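PDB 6QE2: monoacylglycerol lipase from Palaeococcus ferrophilus, which probably hydrolyses monoacylglycerols to glycerol and free fatty acid, as a serine hydrolase of the alpha/beta-hydrolase fold. Local coordinates for residues S26-K31 and I160-V165; G42-D47 and E75-K80; S62-M67 and V177-E182; L197-A202 and E209-L214. One frame throughout, in Å; residues are numbered along the deposited sequence. Where two conformers were deposited one is given.

Interaction 1 of 4, residues S26-K31 and I160-V165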
loop_
_atom_site.group_PDB
_atom_site.type_symbol
_atom_site.label_atom_id
_atom_site.label_comp_id
_atom_site.label_asym_id
_atom_site.label_seq_id
_atom_site.Cartn_x
_atom_site.Cartn_y
_atom_site.Cartn_z
ATOM N N SER A 26 -10.088 -3.429 -0.861
ATOM C CA SER A 26 -10.291 -2.093 -1.411
ATOM C C SER A 26 -11.567 -1.433 -0.906
ATOM O O SER A 26 -11.696 -0.210 -1.015
ATOM C CB SER A 26 -10.296 -2.147 -2.941
ATOM O OG SER A 26 -11.351 -2.968 -3.424
ATOM N N GLY A 27 -12.492 -2.201 -0.327
ATOM C CA GLY A 27 -13.729 -1.619 0.163
ATOM C C GLY A 27 -13.562 -0.697 1.354
ATOM O O GLY A 27 -14.493 0.054 1.666
ATOM N N ARG A 28 -12.399 -0.705 2.005
ATOM C CA ARG A 28 -12.180 0.189 3.130
ATOM C C ARG A 28 -11.863 1.614 2.695
ATOM O O ARG A 28 -11.740 2.491 3.553
ATOM C CB ARG A 28 -11.037 -0.331 4.006
ATOM C CG ARG A 28 -11.268 -1.712 4.579
ATOM C CD ARG A 28 -10.149 -2.061 5.553
ATOM N NE ARG A 28 -10.200 -1.238 6.761
ATOM C CZ ARG A 28 -9.125 -0.813 7.421
ATOM N NH1 ARG A 28 -7.914 -1.105 6.973
ATOM N NH2 ARG A 28 -9.258 -0.083 8.520
ATOM N N TYR A 29 -11.740 1.868 1.393
ATOM C CA TYR A 29 -11.266 3.147 0.882
ATOM C C TYR A 29 -12.385 3.969 0.248
ATOM O O TYR A 29 -12.127 4.818 -0.608
ATOM C CB TYR A 29 -10.132 2.922 -0.114
ATOM C CG TYR A 29 -8.904 2.373 0.562
ATOM C CD1 TYR A 29 -8.745 1.006 0.757
ATOM C CD2 TYR A 29 -7.922 3.224 1.037
ATOM C CE1 TYR A 29 -7.620 0.505 1.402
ATOM C CE2 TYR A 29 -6.798 2.733 1.674
ATOM C CZ TYR A 29 -6.654 1.374 1.851
ATOM O OH TYR A 29 -5.526 0.898 2.494
ATOM N N GLY A 30 -13.627 3.732 0.674
ATOM C CA GLY A 30 -14.759 4.421 0.071
ATOM C C GLY A 30 -14.659 5.932 0.162
ATOM O O GLY A 30 -15.049 6.647 -0.766
ATOM N N LYS A 31 -14.170 6.443 1.295
ATOM C CA LYS A 31 -14.064 7.888 1.467
ATOM C C LYS A 31 -13.074 8.494 0.478
ATOM O O LYS A 31 -13.375 9.493 -0.187
ATOM C CB LYS A 31 -13.664 8.214 2.908
ATOM C CG LYS A 31 -13.568 9.703 3.220
ATOM C CD LYS A 31 -14.940 10.361 3.160
ATOM C CE LYS A 31 -14.904 11.776 3.719
ATOM N NZ LYS A 31 -16.279 12.327 3.882
ATOM N N ILE A 160 -11.718 -5.050 13.020
ATOM C CA ILE A 160 -11.855 -6.333 13.678
ATOM C C ILE A 160 -13.121 -7.058 13.271
ATOM O O ILE A 160 -13.123 -8.263 13.120
ATOM C CB ILE A 160 -11.857 -6.158 15.203
ATOM C CG1 ILE A 160 -10.453 -5.822 15.685
ATOM C CG2 ILE A 160 -12.363 -7.412 15.883
ATOM C CD1 ILE A 160 -10.436 -5.081 16.998
ATOM N N GLU A 161 -14.191 -6.309 13.082
ATOM C CA GLU A 161 -15.473 -6.899 12.732
ATOM C C GLU A 161 -15.706 -7.096 11.245
ATOM O O GLU A 161 -16.653 -7.754 10.848
ATOM C CB GLU A 161 -16.591 -6.069 13.331
ATOM C CG GLU A 161 -16.570 -6.083 14.844
ATOM C CD GLU A 161 -17.546 -5.110 15.444
ATOM O OE1 GLU A 161 -17.984 -4.192 14.731
ATOM O OE2 GLU A 161 -17.875 -5.268 16.630
ATOM N N ASP A 162 -14.839 -6.524 10.426
ATOM C CA ASP A 162 -14.967 -6.659 8.985
ATOM C C ASP A 162 -14.732 -8.108 8.611
ATOM O O ASP A 162 -13.660 -8.633 8.841
ATOM C CB ASP A 162 -13.936 -5.763 8.299
ATOM C CG ASP A 162 -14.200 -5.575 6.825
ATOM O OD1 ASP A 162 -14.700 -6.503 6.180
ATOM O OD2 ASP A 162 -13.884 -4.496 6.311
ATOM N N PRO A 163 -15.717 -8.754 7.999
ATOM C CA PRO A 163 -15.572 -10.158 7.606
ATOM C C PRO A 163 -14.610 -10.404 6.446
ATOM O O PRO A 163 -14.210 -11.535 6.242
ATOM C CB PRO A 163 -16.992 -10.560 7.207
ATOM C CG PRO A 163 -17.653 -9.294 6.837
ATOM C CD PRO A 163 -17.073 -8.251 7.729
ATOM N N LEU A 164 -14.282 -9.373 5.677
ATOM C CA LEU A 164 -13.351 -9.495 4.579
ATOM C C LEU A 164 -11.909 -9.341 5.064
ATOM O O LEU A 164 -10.990 -9.685 4.345
ATOM C CB LEU A 164 -13.664 -8.459 3.508
ATOM C CG LEU A 164 -14.998 -8.670 2.806
ATOM C CD1 LEU A 164 -15.258 -7.579 1.792
ATOM C CD2 LEU A 164 -15.010 -10.026 2.137
ATOM N N VAL A 165 -11.722 -8.814 6.275
ATOM C CA VAL A 165 -10.384 -8.647 6.830
ATOM C C VAL A 165 -9.962 -9.964 7.466
ATOM O O VAL A 165 -10.761 -10.630 8.135
ATOM C CB VAL A 165 -10.351 -7.491 7.850
ATOM C CG1 VAL A 165 -9.072 -7.534 8.678
ATOM C CG2 VAL A 165 -10.465 -6.157 7.139
#
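Arg-28 meets Asp-162 and Val-165 through the aliphatic middle of its chain, and the contact is slight, about 70 Å² summed over both sides. From the start of the side chain, CB of Arg-28 still stands 5.5 Å from OD2 of Asp-162. With CG anti to the carbonyl carbon (chi1 -59°), the next atom comes within 4.2 Å of Asp-162 OD2. Arg-28 CD then lies 4.4 Å from CG2 of Val-165. The chain bends at chi3, and NE of Arg-28 remains 4.9 Å from Asp-162 OD2, too far for a salt bridge; the guanidinium and carboxylate planes stand 79° apart. The charged tip is spent on other acids: NH1 makes salt bridges with Glu-24 and Glu-234, while NH2 has a long, weak ion pair with Glu-237. Asp-162 is anchored by its own turn. Its OD1 accepts from Leu-164 N at 2.9 Å, an Asx turn, within a type I beta turn running to Val-165, and OD2 bonds to NE2 of His-25. An alanine in place of Asp-162 would probably leave both Leu-164 N and His-25 NE2 without this acceptor and free the turn to shift away from the Arg-28 chain. Tyr-159, at the end of helix 153-161, packs on both Arg-28 and Val-165. Segment 160-165 belongs to the region between strands 106-110 and 195-200, where lids of this fold are commonly inserted; segment 26-31 leads into helix 30-38, with the Tyr-29 ring resting on strands 15-19 and 82-86.

Interaction 2 of 4, residues G42-D47 and E75-K80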
loop_
_atom_site.group_PDB
_atom_site.type_symbol
_atom_site.label_atom_id
_atom_site.label_comp_id
_atom_site.label_asym_id
_atom_site.label_seq_id
_atom_site.Cartn_x
_atom_site.Cartn_y
_atom_site.Cartn_z
ATOM N N GLY A 42 -10.790 9.101 -12.150
ATOM C CA GLY A 42 -11.296 7.754 -12.077
ATOM C C GLY A 42 -10.400 6.974 -11.132
ATOM O O GLY A 42 -9.219 7.268 -11.007
ATOM N N VAL A 43 -10.984 6.007 -10.431
ATOM C CA VAL A 43 -10.231 5.145 -9.525
ATOM C C VAL A 43 -10.442 3.709 -9.968
ATOM O O VAL A 43 -11.583 3.278 -10.166
ATOM C CB VAL A 43 -10.650 5.329 -8.056
ATOM C CG1 VAL A 43 -9.864 4.362 -7.155
ATOM C CG2 VAL A 43 -10.433 6.775 -7.614
ATOM N N TYR A 44 -9.342 2.980 -10.148
ATOM C CA TYR A 44 -9.377 1.562 -10.480
ATOM C C TYR A 44 -8.990 0.813 -9.216
ATOM O O TYR A 44 -7.855 0.934 -8.743
ATOM C CB TYR A 44 -8.436 1.236 -11.639
ATOM C CG TYR A 44 -8.670 -0.119 -12.280
ATOM C CD1 TYR A 44 -8.510 -1.294 -11.554
ATOM C CD2 TYR A 44 -9.050 -0.221 -13.607
ATOM C CE1 TYR A 44 -8.724 -2.530 -12.134
ATOM C CE2 TYR A 44 -9.265 -1.455 -14.196
ATOM C CZ TYR A 44 -9.095 -2.605 -13.452
ATOM O OH TYR A 44 -9.300 -3.837 -14.027
ATOM N N ALA A 45 -9.935 0.063 -8.664
ATOM C CA ALA A 45 -9.706 -0.689 -7.442
ATOM C C ALA A 45 -9.678 -2.177 -7.751
ATOM O O ALA A 45 -10.341 -2.652 -8.676
ATOM C CB ALA A 45 -10.792 -0.395 -6.403
ATOM N N PHE A 46 -8.905 -2.913 -6.963
ATOM C CA PHE A 46 -8.922 -4.363 -7.053
ATOM C C PHE A 46 -8.601 -4.911 -5.675
ATOM O O PHE A 46 -8.005 -4.230 -4.842
ATOM C CB PHE A 46 -7.919 -4.902 -8.090
ATOM C CG PHE A 46 -6.468 -4.720 -7.691
ATOM C CD1 PHE A 46 -5.798 -3.534 -7.957
ATOM C CD2 PHE A 46 -5.785 -5.733 -7.034
ATOM C CE1 PHE A 46 -4.471 -3.367 -7.583
ATOM C CE2 PHE A 46 -4.458 -5.569 -6.649
ATOM C CZ PHE A 46 -3.803 -4.382 -6.925
ATOM N N ASP A 47 -9.006 -6.151 -5.440
ATOM C CA ASP A 47 -8.609 -6.871 -4.240
ATOM C C ASP A 47 -7.523 -7.867 -4.615
ATOM O O ASP A 47 -7.656 -8.596 -5.603
ATOM C CB ASP A 47 -9.808 -7.569 -3.593
ATOM C CG ASP A 47 -10.753 -6.590 -2.905
ATOM O OD1 ASP A 47 -10.428 -5.384 -2.851
ATOM O OD2 ASP A 47 -11.817 -7.017 -2.407
ATOM N N GLU A 75 -2.395 -1.905 -18.934
ATOM C CA GLU A 75 -2.703 -2.335 -20.301
ATOM C C GLU A 75 -4.177 -2.122 -20.630
ATOM O O GLU A 75 -4.519 -1.685 -21.737
ATOM C CB GLU A 75 -2.358 -3.815 -20.488
ATOM C CG GLU A 75 -2.563 -4.294 -21.935
ATOM C CD GLU A 75 -2.159 -5.740 -22.169
ATOM O OE1 GLU A 75 -0.984 -6.105 -21.958
ATOM O OE2 GLU A 75 -3.039 -6.514 -22.608
ATOM N N GLU A 76 -5.065 -2.433 -19.681
ATOM C CA GLU A 76 -6.496 -2.247 -19.896
ATOM C C GLU A 76 -6.851 -0.777 -20.068
ATOM O O GLU A 76 -7.672 -0.421 -20.924
ATOM C CB GLU A 76 -7.275 -2.837 -18.721
ATOM C CG GLU A 76 -8.777 -2.587 -18.776
ATOM C CD GLU A 76 -9.481 -3.034 -17.511
ATOM O OE1 GLU A 76 -8.839 -3.727 -16.689
ATOM O OE2 GLU A 76 -10.672 -2.698 -17.337
ATOM N N LEU A 77 -6.248 0.095 -19.256
ATOM C CA LEU A 77 -6.587 1.510 -19.302
ATOM C C LEU A 77 -6.039 2.193 -20.544
ATOM O O LEU A 77 -6.631 3.170 -21.021
ATOM C CB LEU A 77 -6.060 2.220 -18.052
ATOM C CG LEU A 77 -6.712 1.811 -16.731
ATOM C CD1 LEU A 77 -6.064 2.529 -15.547
ATOM C CD2 LEU A 77 -8.211 2.041 -16.771
ATOM N N GLY A 78 -4.902 1.729 -21.044
ATOM C CA GLY A 78 -4.322 2.315 -22.237
ATOM C C GLY A 78 -3.644 3.647 -21.994
ATOM O O GLY A 78 -3.303 4.359 -22.933
ATOM N N GLU A 79 -3.391 3.999 -20.711
ATOM C CA GLU A 79 -2.744 5.265 -20.398
ATOM C C GLU A 79 -2.025 5.111 -19.070
ATOM O O GLU A 79 -2.248 4.131 -18.357
ATOM C CB GLU A 79 -3.761 6.407 -20.364
ATOM C CG GLU A 79 -4.803 6.254 -19.311
ATOM C CD GLU A 79 -5.813 7.397 -19.361
ATOM O OE1 GLU A 79 -6.644 7.404 -20.285
ATOM O OE2 GLU A 79 -5.767 8.302 -18.465
ATOM N N LYS A 80 -1.130 6.078 -18.784
ATOM C CA LYS A 80 -0.310 6.062 -17.559
ATOM C C LYS A 80 -1.162 6.517 -16.385
ATOM O O LYS A 80 -1.718 7.627 -16.438
ATOM C CB LYS A 80 0.912 6.976 -17.710
ATOM C CG LYS A 80 1.906 6.469 -18.739
ATOM C CD LYS A 80 3.093 7.380 -18.970
ATOM C CE LYS A 80 4.005 6.754 -20.035
ATOM N NZ LYS A 80 5.357 7.348 -20.067
#
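Tyr-44 and Leu-77 are the residues whose CA atoms come nearest across the contact, 9.3 Å apart, a separation bridged by side chains alone. Tyr-44 sits in strand 42-46, its side chain directed toward the last turn of helix 63-77; just beyond Leu-77 the chain leaves helical geometry at Gly-78, whose phi is positive. The two elements belong to a beta-alpha-beta crossover of the alpha/beta-hydrolase sheet: strand 42-46 leads through helix 63-77 to strand 82-86, parallel to it, with strand 15-19 lying between the two. Tyr-44 holds CG anti to its backbone nitrogen (chi1 -165°), which carries the ring up to the helix. There the hydroxyl OH donates to OE1 of Glu-76 at 2.7 Å. The acceptor is used on its syn side, the donor 22° out of the carboxylate plane, and ring and carboxylate are turned 82° against each other. OE2 of Glu-76 lies in the ring plane at the edge, 3.7 Å from Tyr-44 CE2, so both oxygens are at the rim of the ring and neither is over a face. Lower on the ring, CD2 of Tyr-44 packs at 4.0 Å against CD2 of Leu-77, an oblique apolar contact. Strand 5-8, antiparallel to strand 42-46, adds positive charge beside this pair: Arg-5 NH1 bonds to the Tyr-44 hydroxyl, while Lys-7 NZ forms a long, weak ion pair with Glu-76 OE2.

Interaction 3 of 4, residues S62-M67 and V177-E182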
loop_
_atom_site.group_PDB
_atom_site.type_symbol
_atom_site.label_atom_id
_atom_site.label_comp_id
_atom_site.label_asym_id
_atom_site.label_seq_id
_atom_site.Cartn_x
_atom_site.Cartn_y
_atom_site.Cartn_z
ATOM N N SER A 62 1.843 -12.396 -3.505
ATOM C CA SER A 62 3.175 -11.809 -3.447
ATOM C C SER A 62 3.177 -10.404 -4.002
ATOM O O SER A 62 2.264 -10.012 -4.693
ATOM C CB SER A 62 4.185 -12.657 -4.214
ATOM O OG SER A 62 3.953 -12.620 -5.599
ATOM N N VAL A 63 4.231 -9.656 -3.708
ATOM C CA VAL A 63 4.356 -8.305 -4.217
ATOM C C VAL A 63 4.514 -8.351 -5.734
ATOM O O VAL A 63 3.973 -7.532 -6.445
ATOM C CB VAL A 63 5.559 -7.576 -3.609
ATOM C CG1 VAL A 63 5.801 -6.275 -4.342
ATOM C CG2 VAL A 63 5.338 -7.337 -2.126
ATOM N N GLU A 64 5.273 -9.325 -6.213
ATOM C CA GLU A 64 5.474 -9.539 -7.630
ATOM C C GLU A 64 4.147 -9.839 -8.336
ATOM O O GLU A 64 3.912 -9.380 -9.429
ATOM C CB GLU A 64 6.474 -10.670 -7.837
ATOM C CG GLU A 64 7.877 -10.323 -7.374
ATOM C CD GLU A 64 8.113 -10.537 -5.893
ATOM O OE1 GLU A 64 7.216 -10.991 -5.186
ATOM O OE2 GLU A 64 9.218 -10.248 -5.431
ATOM N N GLU A 65 3.279 -10.613 -7.699
ATOM C CA GLU A 65 1.986 -10.907 -8.282
ATOM C C GLU A 65 1.166 -9.621 -8.410
ATOM O O GLU A 65 0.572 -9.365 -9.438
ATOM C CB GLU A 65 1.245 -11.945 -7.455
ATOM C CG GLU A 65 -0.092 -12.342 -8.036
ATOM C CD GLU A 65 -0.624 -13.634 -7.457
ATOM O OE1 GLU A 65 -0.354 -13.921 -6.281
ATOM O OE2 GLU A 65 -1.326 -14.355 -8.190
ATOM N N ALA A 66 1.156 -8.812 -7.359
ATOM C CA ALA A 66 0.430 -7.551 -7.385
ATOM C C ALA A 66 0.945 -6.620 -8.481
ATOM O O ALA A 66 0.167 -5.962 -9.145
ATOM C CB ALA A 66 0.493 -6.865 -6.038
ATOM N N MET A 67 2.256 -6.576 -8.684
ATOM C CA MET A 67 2.817 -5.727 -9.731
ATOM C C MET A 67 2.377 -6.191 -11.118
ATOM O O MET A 67 2.165 -5.381 -11.989
ATOM C CB MET A 67 4.328 -5.623 -9.622
ATOM C CG MET A 67 4.783 -4.939 -8.352
ATOM S SD MET A 67 6.481 -4.380 -8.437
ATOM C CE MET A 67 7.379 -5.914 -8.290
ATOM N N VAL A 177 7.488 -9.889 1.117
ATOM C CA VAL A 177 7.464 -8.605 1.797
ATOM C C VAL A 177 8.848 -8.171 2.259
ATOM O O VAL A 177 9.261 -7.040 2.023
ATOM C CB VAL A 177 6.559 -8.663 3.043
ATOM C CG1 VAL A 177 6.768 -7.437 3.917
ATOM C CG2 VAL A 177 5.101 -8.811 2.644
ATOM N N PHE A 178 9.627 -9.091 2.875
ATOM C CA PHE A 178 10.919 -8.667 3.416
ATOM C C PHE A 178 11.942 -8.481 2.311
ATOM O O PHE A 178 12.778 -7.578 2.382
ATOM C CB PHE A 178 11.399 -9.688 4.468
ATOM C CG PHE A 178 10.515 -9.689 5.674
ATOM C CD1 PHE A 178 10.347 -8.511 6.414
ATOM C CD2 PHE A 178 9.827 -10.836 6.028
ATOM C CE1 PHE A 178 9.481 -8.471 7.527
ATOM C CE2 PHE A 178 8.970 -10.822 7.121
ATOM C CZ PHE A 178 8.771 -9.651 7.857
ATOM N N ASP A 179 11.880 -9.332 1.284
ATOM C CA ASP A 179 12.764 -9.156 0.142
ATOM C C ASP A 179 12.485 -7.834 -0.559
ATOM O O ASP A 179 13.416 -7.119 -0.928
ATOM C CB ASP A 179 12.594 -10.297 -0.852
ATOM C CG ASP A 179 13.510 -10.157 -2.065
ATOM O OD1 ASP A 179 14.742 -10.040 -1.896
ATOM O OD2 ASP A 179 13.006 -10.197 -3.200
ATOM N N ASN A 180 11.211 -7.522 -0.788
ATOM C CA ASN A 180 10.939 -6.275 -1.496
ATOM C C ASN A 180 11.199 -5.038 -0.627
ATOM O O ASN A 180 11.499 -3.967 -1.175
ATOM C CB ASN A 180 9.531 -6.297 -2.064
ATOM C CG ASN A 180 9.487 -7.071 -3.301
ATOM O OD1 ASN A 180 9.877 -6.569 -4.377
ATOM N ND2 ASN A 180 9.034 -8.331 -3.190
ATOM N N MET A 181 11.099 -5.143 0.702
ATOM C CA MET A 181 11.488 -4.016 1.552
ATOM C C MET A 181 12.939 -3.627 1.301
ATOM O O MET A 181 13.269 -2.444 1.154
ATOM C CB MET A 181 11.265 -4.390 3.015
ATOM C CG MET A 181 11.721 -3.353 3.969
ATOM S SD MET A 181 11.440 -3.896 5.673
ATOM C CE MET A 181 9.636 -3.967 5.623
ATOM N N GLU A 182 13.835 -4.624 1.256
ATOM C CA GLU A 182 15.235 -4.361 0.950
ATOM C C GLU A 182 15.405 -3.758 -0.438
ATOM O O GLU A 182 16.136 -2.772 -0.614
ATOM C CB GLU A 182 16.024 -5.663 1.049
ATOM C CG GLU A 182 16.200 -6.143 2.475
ATOM C CD GLU A 182 17.191 -7.292 2.555
ATOM O OE1 GLU A 182 18.000 -7.322 3.512
ATOM O OE2 GLU A 182 17.163 -8.161 1.653
HETATM O O HOH W 1 10.650 -7.541 -6.831
HETATM O O HOH W 2 10.549 -11.719 -3.407
#
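Asn-180 faces Val-63 and Glu-64 where the start of helix 63-77, a core helix of the alpha/beta hydrolase, meets helix 171-186, which precedes strand 195-200. The short axes run 11.1 Å apart at 71°, and Ser-62 caps the first helix by accepting Glu-65 N on its OG. On the tight side, the amide of Asn-180 is pressed against Val-63: the two side chains come from opposite directions, with ND2 3.6 Å from Val-63 CB and the amide carbon CG 3.9 Å from Val-63 CG1. The same ND2 donates to OE2 of Glu-64 at 3.0 Å, nearly straight (169°) and in the amide plane, although it reaches the carboxylate from above that group's plane. The bend of Glu-64 at chi2 (84°) brings OE2 round to this donor, and its OE1 is hydrogen-bonded to Ser-176 OG. ND2 also donates to Ser-176 O, and OD1 accepts from Arg-95 NE, which together fix the rotation of a buried amide. A leucine in place of Asn-180 would probably leave Glu-64 OE2 and Ser-176 O without this donor and Arg-95 NE without its acceptor. The looser side is wet and carries like charges. In one of the two conformers of Asp-179, its OD2 comes within 4.4 Å of Glu-64 OE2, a repulsion probably eased by Arg-183, which forms a salt bridge with Asp-179. In that same conformer a water donates to both acids, 2.8 Å from OE2 of Glu-64 and 2.9 Å from OD2 of Asp-179.

Interaction 4 of 4, residues L197-A202 and E209-L214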
loop_
_atom_site.group_PDB
_atom_site.type_symbol
_atom_site.label_atom_id
_atom_site.label_comp_id
_atom_site.label_asym_id
_atom_site.label_seq_id
_atom_site.Cartn_x
_atom_site.Cartn_y
_atom_site.Cartn_z
ATOM N N LEU A 197 5.124 10.555 -0.048
ATOM C CA LEU A 197 5.092 9.612 1.060
ATOM C C LEU A 197 4.361 10.247 2.236
ATOM O O LEU A 197 4.618 11.404 2.576
ATOM C CB LEU A 197 6.519 9.233 1.478
ATOM C CG LEU A 197 7.429 8.740 0.351
ATOM C CD1 LEU A 197 8.844 8.553 0.878
ATOM C CD2 LEU A 197 6.912 7.426 -0.221
ATOM N N LEU A 198 3.469 9.484 2.869
ATOM C CA LEU A 198 2.698 9.961 4.014
ATOM C C LEU A 198 2.875 8.988 5.170
ATOM O O LEU A 198 2.629 7.787 5.010
ATOM C CB LEU A 198 1.208 10.097 3.676
ATOM C CG LEU A 198 0.824 10.891 2.432
ATOM C CD1 LEU A 198 0.198 9.944 1.434
ATOM C CD2 LEU A 198 -0.142 12.010 2.769
ATOM N N VAL A 199 3.303 9.495 6.332
ATOM C CA VAL A 199 3.565 8.646 7.488
ATOM C C VAL A 199 2.994 9.269 8.756
ATOM O O VAL A 199 2.893 10.493 8.881
ATOM C CB VAL A 199 5.077 8.375 7.672
ATOM C CG1 VAL A 199 5.627 7.608 6.483
ATOM C CG2 VAL A 199 5.830 9.684 7.860
ATOM N N GLY A 200 2.595 8.407 9.686
ATOM C CA GLY A 200 2.271 8.819 11.046
ATOM C C GLY A 200 3.474 8.607 11.947
ATOM O O GLY A 200 4.119 7.560 11.896
ATOM N N THR A 201 3.768 9.610 12.790
ATOM C CA THR A 201 5.009 9.556 13.556
ATOM C C THR A 201 4.994 8.490 14.643
ATOM O O THR A 201 6.066 8.063 15.083
ATOM C CB THR A 201 5.320 10.909 14.210
ATOM O OG1 THR A 201 4.298 11.231 15.160
ATOM C CG2 THR A 201 5.419 12.009 13.167
ATOM N N ALA A 202 3.818 8.041 15.077
ATOM C CA ALA A 202 3.717 7.037 16.128
ATOM C C ALA A 202 3.474 5.642 15.573
ATOM O O ALA A 202 3.149 4.726 16.337
ATOM C CB ALA A 202 2.605 7.412 17.108
ATOM N N GLU A 209 10.776 5.893 9.876
ATOM C CA GLU A 209 12.136 6.127 9.437
ATOM C C GLU A 209 12.384 5.418 8.110
ATOM O O GLU A 209 13.245 5.818 7.350
ATOM C CB GLU A 209 13.154 5.711 10.490
ATOM C CG GLU A 209 14.562 6.181 10.194
ATOM C CD GLU A 209 14.733 7.687 10.278
ATOM O OE1 GLU A 209 13.934 8.341 10.942
ATOM O OE2 GLU A 209 15.691 8.202 9.696
ATOM N N GLY A 210 11.631 4.358 7.833
ATOM C CA GLY A 210 11.796 3.680 6.569
ATOM C C GLY A 210 11.484 4.634 5.426
ATOM O O GLY A 210 12.204 4.673 4.458
ATOM N N SER A 211 10.403 5.393 5.541
ATOM C CA SER A 211 10.048 6.397 4.539
ATOM C C SER A 211 11.054 7.550 4.499
ATOM O O SER A 211 11.385 8.066 3.448
ATOM C CB SER A 211 8.630 6.917 4.744
ATOM O OG SER A 211 7.692 6.009 4.239
ATOM N N ARG A 212 11.526 7.957 5.668
ATOM C CA ARG A 212 12.502 9.027 5.732
ATOM C C ARG A 212 13.777 8.615 5.012
ATOM O O ARG A 212 14.366 9.418 4.331
ATOM C CB ARG A 212 12.790 9.446 7.173
ATOM C CG ARG A 212 11.570 9.882 7.957
ATOM C CD ARG A 212 11.930 10.502 9.299
ATOM N NE ARG A 212 10.749 10.757 10.114
ATOM C CZ ARG A 212 10.410 10.044 11.175
ATOM N NH1 ARG A 212 11.171 9.044 11.568
ATOM N NH2 ARG A 212 9.317 10.334 11.850
ATOM N N ARG A 213 14.221 7.373 5.185
ATOM C CA ARG A 213 15.405 6.916 4.473
ATOM C C ARG A 213 15.165 6.875 2.974
ATOM O O ARG A 213 15.998 7.272 2.198
ATOM C CB ARG A 213 15.859 5.540 4.930
ATOM C CG ARG A 213 16.289 5.442 6.370
ATOM C CD ARG A 213 17.503 6.292 6.684
ATOM N NE ARG A 213 17.096 7.547 7.285
ATOM C CZ ARG A 213 17.381 8.736 6.782
ATOM N NH1 ARG A 213 16.944 9.828 7.390
ATOM N NH2 ARG A 213 18.113 8.828 5.687
ATOM N N LEU A 214 13.991 6.408 2.577
ATOM C CA LEU A 214 13.656 6.317 1.169
ATOM C C LEU A 214 13.641 7.693 0.518
ATOM O O LEU A 214 14.127 7.860 -0.579
ATOM C CB LEU A 214 12.310 5.638 0.949
ATOM C CG LEU A 214 11.957 5.494 -0.530
ATOM C CD1 LEU A 214 12.880 4.506 -1.203
ATOM C CD2 LEU A 214 10.518 5.079 -0.717
HETATM O O HOH W 3 8.651 8.979 14.481
#
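Val-199 points CG1 straight at Ser-211, 3.4 Å from its OG and 3.5 Å from its CB. This is the tightest approach between strand 197-200 and helix 209-214, elements of one beta-alpha-beta unit that run roughly antiparallel, 151° between directions and 9.0 Å between axes. One turn along the helix, Leu-197 and Leu-214 cross at about a right angle and touch by methyls, CD1 of Leu-197 to CD2 of Leu-214 at 4.2 Å. The same CD1 lies 3.6 Å from the backbone O of Ser-211, tucking the leucine beside the helix wall. Just past the end of the strand the character changes. Arg-212 reaches Thr-201 with its guanidinium edge-on, CG2 of Thr-201 being near that plane, and a water accepts from Arg-212 NH2 and donates to Thr-201 O. Arg-212 is oriented by salt bridges from NE to Glu-227 and from NH1 to Glu-209 OE1. The other oxygen of Glu-209, OE2, is gripped side-on by NE and NH1 of Arg-213. The chemistry implies a seat of van der Waals contacts, methyls against a serine and a leucine, flanked by an ionic network in which Glu-209 links two arginines that each have a further glutamate, Glu-227 for Arg-212 and Glu-216 for Arg-213.

In the fold
From the N terminus, segment 26-31 opens interaction 1, whose long loop closes only at 160-165. Within that span interaction 2 both opens and closes (42-47 to 75-80). Interaction 3 starts inside interaction 2, at 62-67, and ends at 177-182, so it crosses both earlier contacts; interaction 4, a short closure at 197-202 and 209-214, follows in series. Helix 63-77 serves interaction 2 with its last turn and interaction 3 with its first. Interactions 1 and 2 touch through a probable hydrogen bond, Ser-26 OG to Asp-47 OD1 at 2.6 Å. Interactions 1 and 3 bring segments from between strands 106-110 and 195-200 against the N-terminal half; 2 and 4 seat helices on the central sheet, on opposite sides of the chain's centre.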